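Pyrimidine/purine nucleoside phosphorylase (Acinetobacter sp. ADP1, PDB 3HQX) probably catalyses the phosphorolysis of diverse purine and pyrimidine nucleosides, giving free bases and D-ribose 1-phosphate, and the reverse reactions. Local coordinates at residues Lys38-Gly42 / Tyr105-Leu109; Glu62-Cys68 / Leu80-Ser86; Phe22-Cys26 / Pro50-Glu54. All blocks are in the same frame, centred on the assembly; numbering follows the deposited sequence.

Interaction 1 of 3, residues Lys38-Gly42 / Tyr105-Leu109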
loop_
_atom_site.group_PDB
_atom_site.type_symbol
_atom_site.label_atom_id
_atom_site.label_comp_id
_atom_site.label_asym_id
_atom_site.label_seq_id
_atom_site.Cartn_x
_atom_site.Cartn_y
_atom_site.Cartn_z
ATOM N N LYS A 38 -5.705 -13.412 9.715
ATOM C CA LYS A 38 -5.333 -12.482 8.665
ATOM C C LYS A 38 -5.898 -11.095 8.960
ATOM O O LYS A 38 -6.964 -10.966 9.566
ATOM C CB LYS A 38 -5.844 -12.949 7.309
ATOM C CG LYS A 38 -5.287 -14.279 6.863
ATOM C CD LYS A 38 -6.325 -15.378 6.884
ATOM C CE LYS A 38 -5.763 -16.622 6.174
ATOM N NZ LYS A 38 -5.691 -16.419 4.688
ATOM N N LYS A 39 -5.193 -10.072 8.480
ATOM C CA LYS A 39 -5.620 -8.681 8.532
ATOM C C LYS A 39 -5.262 -8.037 7.200
ATOM O O LYS A 39 -4.517 -8.631 6.429
ATOM C CB LYS A 39 -4.920 -7.910 9.647
ATOM C CG LYS A 39 -5.236 -8.465 11.054
ATOM C CD LYS A 39 -4.547 -7.676 12.147
ATOM C CE LYS A 39 -4.590 -8.390 13.489
ATOM N NZ LYS A 39 -6.011 -8.798 13.927
ATOM N N THR A 40 -5.888 -6.922 6.908
ATOM C CA THR A 40 -5.547 -6.098 5.726
ATOM C C THR A 40 -4.896 -4.841 6.260
ATOM O O THR A 40 -5.406 -4.240 7.220
ATOM C CB THR A 40 -6.841 -5.718 5.012
ATOM O OG1 THR A 40 -7.459 -6.957 4.580
ATOM C CG2 THR A 40 -6.565 -4.949 3.810
ATOM N N LEU A 41 -3.770 -4.470 5.688
ATOM C CA LEU A 41 -3.076 -3.197 5.926
ATOM C C LEU A 41 -3.290 -2.306 4.722
ATOM O O LEU A 41 -2.875 -2.654 3.641
ATOM C CB LEU A 41 -1.574 -3.448 6.175
ATOM C CG LEU A 41 -0.706 -2.225 6.421
ATOM C CD1 LEU A 41 -1.157 -1.312 7.613
ATOM C CD2 LEU A 41 0.756 -2.671 6.620
ATOM N N GLY A 42 -3.980 -1.203 4.895
ATOM C CA GLY A 42 -4.399 -0.449 3.707
ATOM C C GLY A 42 -4.325 1.060 3.838
ATOM O O GLY A 42 -4.090 1.584 4.930
ATOM N N TYR A 105 -5.195 2.384 7.542
ATOM C CA TYR A 105 -6.054 1.540 8.367
ATOM C C TYR A 105 -5.551 0.095 8.445
ATOM O O TYR A 105 -4.746 -0.373 7.614
ATOM C CB TYR A 105 -7.513 1.578 7.866
ATOM C CG TYR A 105 -7.681 0.881 6.543
ATOM C CD1 TYR A 105 -7.916 -0.483 6.486
ATOM C CD2 TYR A 105 -7.575 1.573 5.351
ATOM C CE1 TYR A 105 -8.003 -1.159 5.287
ATOM C CE2 TYR A 105 -7.684 0.903 4.127
ATOM C CZ TYR A 105 -7.880 -0.446 4.113
ATOM O OH TYR A 105 -7.981 -1.041 2.878
ATOM N N VAL A 106 -6.030 -0.591 9.497
ATOM C CA VAL A 106 -5.945 -2.064 9.566
ATOM C C VAL A 106 -7.386 -2.585 9.657
ATOM O O VAL A 106 -8.200 -2.117 10.484
ATOM C CB VAL A 106 -5.160 -2.494 10.784
ATOM C CG1 VAL A 106 -5.200 -4.027 10.910
ATOM C CG2 VAL A 106 -3.675 -2.062 10.651
ATOM N N CYS A 107 -7.692 -3.558 8.806
ATOM C CA CYS A 107 -8.940 -4.265 8.849
ATOM C C CYS A 107 -8.688 -5.589 9.532
ATOM O O CYS A 107 -7.941 -6.435 9.043
ATOM C CB CYS A 107 -9.503 -4.445 7.450
ATOM S SG CYS A 107 -11.148 -5.151 7.441
ATOM N N HIS A 108 -9.390 -5.762 10.661
ATOM C CA HIS A 108 -9.331 -6.954 11.469
ATOM C C HIS A 108 -10.522 -7.834 11.139
ATOM O O HIS A 108 -11.663 -7.409 11.239
ATOM C CB HIS A 108 -9.398 -6.583 12.948
ATOM C CG HIS A 108 -8.259 -5.762 13.432
ATOM N ND1 HIS A 108 -8.254 -4.381 13.402
ATOM C CD2 HIS A 108 -7.066 -6.133 13.945
ATOM C CE1 HIS A 108 -7.098 -3.954 13.889
ATOM N NE2 HIS A 108 -6.370 -4.983 14.233
ATOM N N LEU A 109 -10.264 -9.076 10.745
ATOM C CA LEU A 109 -11.346 -10.052 10.533
ATOM C C LEU A 109 -11.953 -10.529 11.863
ATOM O O LEU A 109 -11.246 -10.912 12.790
ATOM C CB LEU A 109 -10.871 -11.223 9.688
ATOM C CG LEU A 109 -10.803 -11.055 8.164
ATOM C CD1 LEU A 109 -10.652 -12.444 7.528
ATOM C CD2 LEU A 109 -12.024 -10.381 7.571
HETATM O O HOH W 1 -7.702 -10.502 12.314
#
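With CG of Y105 placed between the backbone N and the carbonyl carbon (chi1 70°), its phenol ring folds back across the neighbouring strand and lies over G42. The CA of G42 sits 3.8 Å from the ring centroid and 25° off the normal, a CH-pi contact over the face. Because G42 has no side chain, the ring can settle directly against the main chain. The strands 38-42 and 105-109 run antiparallel at 162°, two adjacent members of the large sheet of a cupin-type fold. Y105 and G42 form a hydrogen-bonded pair, with G42 N to Y105 O at 2.9 Å and Y105 N to G42 O also at 2.9 Å. T40 and C107 make the other well-formed hydrogen-bonded pair; T40 N reaches C107 O at 3.0 Å in the carbonyl plane, on a lone pair. Between them L41 and V106 turn to the other face of the sheet, where L41 CD1 meets V106 CG2 at 4.0 Å, and L41 packs on H29 of the second subunit. K39 shares that face. Its aliphatic CD lies 3.5 Å from H108 CD2, while V106 CG1 covers one face of the imidazole; the exact position of the lysine end is doubtful. A water accepts from K39 NZ at 2.9 Å, donates to K38 O and takes a weak bond from L109 N. The chemistry thus grades from a buried end, where amides pair and an aromatic face seals G42, to a hydrated, cationic end where one water bridges both strands.

Interaction 2 of 3, residues Glu62-Cys68 / Leu80-Ser86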
loop_
_atom_site.group_PDB
_atom_site.type_symbol
_atom_site.label_atom_id
_atom_site.label_comp_id
_atom_site.label_asym_id
_atom_site.label_seq_id
_atom_site.Cartn_x
_atom_site.Cartn_y
_atom_site.Cartn_z
ATOM N N GLU A 62 -9.614 -0.276 12.071
ATOM C CA GLU A 62 -8.817 0.494 13.005
ATOM C C GLU A 62 -8.110 1.571 12.208
ATOM O O GLU A 62 -7.402 1.256 11.247
ATOM C CB GLU A 62 -7.776 -0.429 13.678
ATOM C CG GLU A 62 -6.801 0.316 14.600
ATOM C CD GLU A 62 -5.702 -0.539 15.164
ATOM O OE1 GLU A 62 -5.622 -1.757 14.858
ATOM O OE2 GLU A 62 -4.894 0.026 15.945
ATOM N N ILE A 63 -8.247 2.824 12.644
ATOM C CA ILE A 63 -7.556 3.904 11.971
ATOM C C ILE A 63 -6.169 4.014 12.583
ATOM O O ILE A 63 -6.013 4.239 13.781
ATOM C CB ILE A 63 -8.318 5.241 12.072
ATOM C CG1 ILE A 63 -9.776 5.147 11.509
ATOM C CG2 ILE A 63 -7.570 6.342 11.309
ATOM C CD1 ILE A 63 -9.902 4.401 10.162
ATOM N N ILE A 64 -5.181 3.933 11.723
ATOM C CA ILE A 64 -3.764 4.038 12.066
ATOM C C ILE A 64 -3.258 5.516 11.927
ATOM O O ILE A 64 -2.449 5.968 12.751
ATOM C CB ILE A 64 -2.887 3.061 11.190
ATOM C CG1 ILE A 64 -3.219 1.588 11.442
ATOM C CG2 ILE A 64 -1.379 3.359 11.394
ATOM C CD1 ILE A 64 -3.227 1.141 12.880
ATOM N N SER A 65 -3.721 6.206 10.867
ATOM C CA SER A 65 -3.387 7.584 10.590
ATOM C C SER A 65 -4.500 8.267 9.831
ATOM O O SER A 65 -5.061 7.679 8.900
ATOM C CB SER A 65 -2.109 7.642 9.798
ATOM O OG SER A 65 -1.695 9.005 9.555
ATOM N N GLY A 66 -4.818 9.503 10.215
ATOM C CA GLY A 66 -5.812 10.267 9.480
ATOM C C GLY A 66 -7.130 10.371 10.184
ATOM O O GLY A 66 -7.271 10.120 11.406
ATOM N N GLU A 67 -8.089 10.785 9.390
ATOM C CA GLU A 67 -9.427 11.169 9.842
ATOM C C GLU A 67 -10.385 10.732 8.763
ATOM O O GLU A 67 -10.124 10.988 7.568
ATOM C CB GLU A 67 -9.528 12.692 9.977
ATOM C CG GLU A 67 -10.944 13.215 10.268
ATOM C CD GLU A 67 -10.958 14.667 10.499
ATOM O OE1 GLU A 67 -10.147 15.165 11.296
ATOM O OE2 GLU A 67 -11.773 15.347 9.836
ATOM N N CYS A 68 -11.488 10.090 9.151
ATOM C CA CYS A 68 -12.512 9.710 8.144
ATOM C C CYS A 68 -13.899 9.907 8.700
ATOM O O CYS A 68 -14.098 9.996 9.893
ATOM C CB CYS A 68 -12.345 8.245 7.654
ATOM S SG CYS A 68 -12.459 7.024 8.938
ATOM N N LEU A 80 -17.449 10.149 12.820
ATOM C CA LEU A 80 -16.076 10.601 12.662
ATOM C C LEU A 80 -15.122 9.682 13.436
ATOM O O LEU A 80 -15.342 9.398 14.591
ATOM C CB LEU A 80 -15.933 11.997 13.253
ATOM C CG LEU A 80 -14.550 12.668 13.267
ATOM C CD1 LEU A 80 -14.111 13.056 11.909
ATOM C CD2 LEU A 80 -14.688 13.937 14.141
ATOM N N PHE A 81 -14.050 9.285 12.776
ATOM C CA PHE A 81 -12.998 8.501 13.402
ATOM C C PHE A 81 -11.660 9.090 13.084
ATOM O O PHE A 81 -11.407 9.485 11.927
ATOM C CB PHE A 81 -13.070 7.057 12.888
ATOM C CG PHE A 81 -14.372 6.413 13.180
ATOM C CD1 PHE A 81 -14.657 5.915 14.438
ATOM C CD2 PHE A 81 -15.383 6.418 12.244
ATOM C CE1 PHE A 81 -15.909 5.381 14.724
ATOM C CE2 PHE A 81 -16.623 5.883 12.543
ATOM C CZ PHE A 81 -16.884 5.374 13.769
ATOM N N ARG A 82 -10.782 9.096 14.084
ATOM C CA ARG A 82 -9.402 9.557 13.920
ATOM C C ARG A 82 -8.445 8.484 14.390
ATOM O O ARG A 82 -8.834 7.441 14.963
ATOM C CB ARG A 82 -9.152 10.881 14.656
ATOM C CG ARG A 82 -9.882 12.063 14.076
ATOM C CD ARG A 82 -9.651 13.407 14.808
ATOM N NE ARG A 82 -10.248 14.494 14.040
ATOM C CZ ARG A 82 -11.131 15.393 14.484
ATOM N NH1 ARG A 82 -11.562 15.364 15.743
ATOM N NH2 ARG A 82 -11.562 16.337 13.646
ATOM N N ALA A 83 -7.160 8.725 14.141
ATOM C CA ALA A 83 -6.148 7.753 14.498
ATOM C C ALA A 83 -6.256 7.281 15.942
ATOM O O ALA A 83 -6.427 8.084 16.906
ATOM C CB ALA A 83 -4.717 8.308 14.210
ATOM N N GLY A 84 -6.227 5.952 16.077
ATOM C CA GLY A 84 -6.338 5.295 17.348
ATOM C C GLY A 84 -7.726 4.745 17.632
ATOM O O GLY A 84 -7.904 3.938 18.542
ATOM N N GLN A 85 -8.697 5.183 16.871
ATOM C CA GLN A 85 -10.069 4.737 17.030
ATOM C C GLN A 85 -10.395 3.639 16.043
ATOM O O GLN A 85 -9.793 3.558 14.971
ATOM C CB GLN A 85 -10.969 5.935 16.824
ATOM C CG GLN A 85 -10.762 6.990 17.877
ATOM C CD GLN A 85 -11.681 8.187 17.749
ATOM O OE1 GLN A 85 -11.920 8.690 16.645
ATOM N NE2 GLN A 85 -12.113 8.733 18.915
ATOM N N SER A 86 -11.380 2.823 16.404
ATOM C CA SER A 86 -11.900 1.755 15.577
ATOM C C SER A 86 -13.393 1.851 15.405
ATOM O O SER A 86 -14.113 2.525 16.198
ATOM C CB SER A 86 -11.569 0.380 16.172
ATOM O OG SER A 86 -10.170 0.158 16.225
#
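I63 and F81 form the close-packed side of this contact: I63 CG1 lies 4.0 Å from F81 CB, the two side chains crossing at about a right angle. The sulfur of C68 approaches the edge of the F81 ring, and backbone bonds close the same region. C68 N meets F81 O at 2.8 Å and F81 N answers to C68 O, a hydrogen-bonded antiparallel pair of the hairpin formed by strands 67-72 and 79-82. I63, near the end of strand 59-63, where the chain turns a corner, uses both of its own backbone polar atoms on the type II turn R82-Q85: its N donates to Q85 O at 2.9 Å, and its O accepts from G84 N at 2.9 Å. Beyond the turn, S86 OG lies 3.5 Å from E62 CB and is hydrogen-bonded to R60.

The solvent side is built differently. E67 CG lies opposite the backbone N (chi1 172°) and the chain is extended, which carries OE1 out alongside R82. R82 offers both NE, at 2.8 Å, and NH2, at 3.0 Å, to E67 OE1. Both come from one face of the carboxylate, whose plane stands 68° from the guanidinium, while OE1 stays in the guanidinium plane. L80 CD2 rests over one guanidinium face. A83 N to G66 O is only a weak bond. With OE2 paired to R69, the E67 carboxylate is shared between two arginines and is probably held in its charged form at the partly exposed outer side of the hairpin.

Interaction 3 of 3, residues Phe22-Cys26 / Pro50-Glu54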
loop_
_atom_site.group_PDB
_atom_site.type_symbol
_atom_site.label_atom_id
_atom_site.label_comp_id
_atom_site.label_asym_id
_atom_site.label_seq_id
_atom_site.Cartn_x
_atom_site.Cartn_y
_atom_site.Cartn_z
ATOM N N PHE A 22 -11.507 1.191 -6.549
ATOM C CA PHE A 22 -12.030 2.562 -6.758
ATOM C C PHE A 22 -11.078 3.400 -7.593
ATOM O O PHE A 22 -10.845 4.605 -7.311
ATOM C CB PHE A 22 -12.338 3.260 -5.457
ATOM C CG PHE A 22 -13.149 2.435 -4.486
ATOM C CD1 PHE A 22 -14.529 2.275 -4.650
ATOM C CD2 PHE A 22 -12.531 1.854 -3.394
ATOM C CE1 PHE A 22 -15.254 1.505 -3.726
ATOM C CE2 PHE A 22 -13.253 1.087 -2.506
ATOM C CZ PHE A 22 -14.603 0.928 -2.678
ATOM N N GLY A 23 -10.505 2.748 -8.594
ATOM C CA GLY A 23 -9.660 3.433 -9.576
ATOM C C GLY A 23 -8.393 3.977 -8.943
ATOM O O GLY A 23 -7.892 5.017 -9.386
ATOM N N GLY A 24 -7.924 3.298 -7.879
ATOM C CA GLY A 24 -6.703 3.605 -7.165
ATOM C C GLY A 24 -6.877 4.399 -5.880
ATOM O O GLY A 24 -5.904 4.935 -5.319
ATOM N N LEU A 25 -8.109 4.524 -5.401
ATOM C CA LEU A 25 -8.302 5.217 -4.116
ATOM C C LEU A 25 -8.192 4.335 -2.880
ATOM O O LEU A 25 -8.033 4.877 -1.785
ATOM C CB LEU A 25 -9.658 5.921 -4.057
ATOM C CG LEU A 25 -9.796 7.052 -5.043
ATOM C CD1 LEU A 25 -11.235 7.523 -5.019
ATOM C CD2 LEU A 25 -8.809 8.189 -4.725
ATOM N N CYS A 26 -8.246 3.029 -3.029
ATOM C CA CYS A 26 -7.953 2.124 -1.893
ATOM C C CYS A 26 -6.918 1.100 -2.319
ATOM O O CYS A 26 -7.106 0.413 -3.319
ATOM C CB CYS A 26 -9.210 1.424 -1.421
ATOM S SG CYS A 26 -8.952 0.362 0.011
ATOM N N PRO A 50 -18.246 9.100 -1.207
ATOM C CA PRO A 50 -17.997 7.939 -0.355
ATOM C C PRO A 50 -17.712 6.659 -1.103
ATOM O O PRO A 50 -18.307 6.403 -2.201
ATOM C CB PRO A 50 -19.271 7.797 0.474
ATOM C CG PRO A 50 -19.928 9.138 0.412
ATOM C CD PRO A 50 -19.586 9.666 -0.965
ATOM N N LEU A 51 -16.789 5.880 -0.522
ATOM C CA LEU A 51 -16.445 4.580 -1.030
ATOM C C LEU A 51 -17.202 3.483 -0.270
ATOM O O LEU A 51 -17.163 3.446 0.966
ATOM C CB LEU A 51 -14.941 4.365 -0.928
ATOM C CG LEU A 51 -14.095 5.491 -1.512
ATOM C CD1 LEU A 51 -12.635 5.008 -1.302
ATOM C CD2 LEU A 51 -14.461 5.779 -3.021
ATOM N N THR A 52 -17.855 2.565 -0.990
ATOM C CA THR A 52 -18.653 1.496 -0.344
ATOM C C THR A 52 -17.861 0.208 -0.267
ATOM O O THR A 52 -17.403 -0.295 -1.296
ATOM C CB THR A 52 -20.057 1.218 -1.030
ATOM O OG1 THR A 52 -20.861 2.415 -1.066
ATOM C CG2 THR A 52 -20.847 0.203 -0.251
ATOM N N PHE A 53 -17.755 -0.362 0.944
ATOM C CA PHE A 53 -17.256 -1.704 1.139
ATOM C C PHE A 53 -18.315 -2.572 1.730
ATOM O O PHE A 53 -19.118 -2.089 2.560
ATOM C CB PHE A 53 -16.098 -1.683 2.116
ATOM C CG PHE A 53 -14.909 -0.933 1.626
ATOM C CD1 PHE A 53 -13.963 -1.581 0.890
ATOM C CD2 PHE A 53 -14.775 0.425 1.862
ATOM C CE1 PHE A 53 -12.854 -0.887 0.444
ATOM C CE2 PHE A 53 -13.701 1.097 1.433
ATOM C CZ PHE A 53 -12.729 0.451 0.743
ATOM N N GLU A 54 -18.338 -3.841 1.288
ATOM C CA GLU A 54 -19.344 -4.820 1.720
ATOM C C GLU A 54 -18.705 -5.974 2.482
ATOM O O GLU A 54 -17.606 -6.477 2.113
ATOM C CB GLU A 54 -20.191 -5.309 0.512
ATOM C CG GLU A 54 -20.875 -4.138 -0.185
ATOM C CD GLU A 54 -21.812 -4.539 -1.310
ATOM O OE1 GLU A 54 -22.090 -5.740 -1.413
ATOM O OE2 GLU A 54 -22.245 -3.636 -2.091
#
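F22 lays one face of its ring over L51, whose CB stands 3.9 Å from the ring centroid and 12° off the normal, a CH-pi contact centred on the ring. Both methyl groups of L51 lie along the same face; CD1 comes within 3.8 Å of F22 CD2. The contact joins the two sheets of this cupin-type protein: the loop 22-26 links strands 12-21 and 26-32 of the six-stranded sheet, whereas 51-54 is an outer strand of the four-stranded one. No hydrogen bond crosses between the segments, and the evidence for their association is the overlap of apolar groups.

F22 also turns its edge to a second aromatic ring. F22 and F53 form an offset edge-to-face pair, the edge of F22 toward the face of F53, with centroids 5.1 Å apart and planes at 78°. The closest approach is F22 CE2 to F53 CZ at 3.4 Å. At another point on the F22 rim, CZ lies 3.4 Å from T52 O, near the ring plane, so a carbonyl faces the ring's hydrogens rather than its pi cloud. F53 also meets the ring of F95 in the adjacent strand 94-98, to which L51 and F53 are bonded through their backbones.

F22, G23 and G24 all have positive phi, which curls the loop tightly before L25 and C26 form a classic bulge opposite Y21. That turn sets L25 CB 4.2 Å from L51 CD1 and brings C26 to the edges of the two rings, where its SG lies near the plane of the F53 ring, 3.8 Å from F53 CZ.

Interaction 1 sits deepest, its centre about 6 Å from the chain centre, against about 10 Å for the others. It shares the six-stranded sheet with interaction 2; their centres are about 13 Å apart, and V106 O to E62 N at 2.8 Å is a probable hydrogen bond between them. Interaction 2 also lies on the four-stranded sheet, through strands 67-72 and 79-82, which interaction 3 reaches through 51-54, about 17 Å away between centres. Interaction 3 touches interaction 1 where Y105 OH meets C26 SG. Along the chain, interactions 1 and 3 alternate, while interaction 2 nests inside the loop closed by interaction 1. Interactions 2 and 3 each involve both sheets, while interaction 1 holds two neighbouring strands within the larger one.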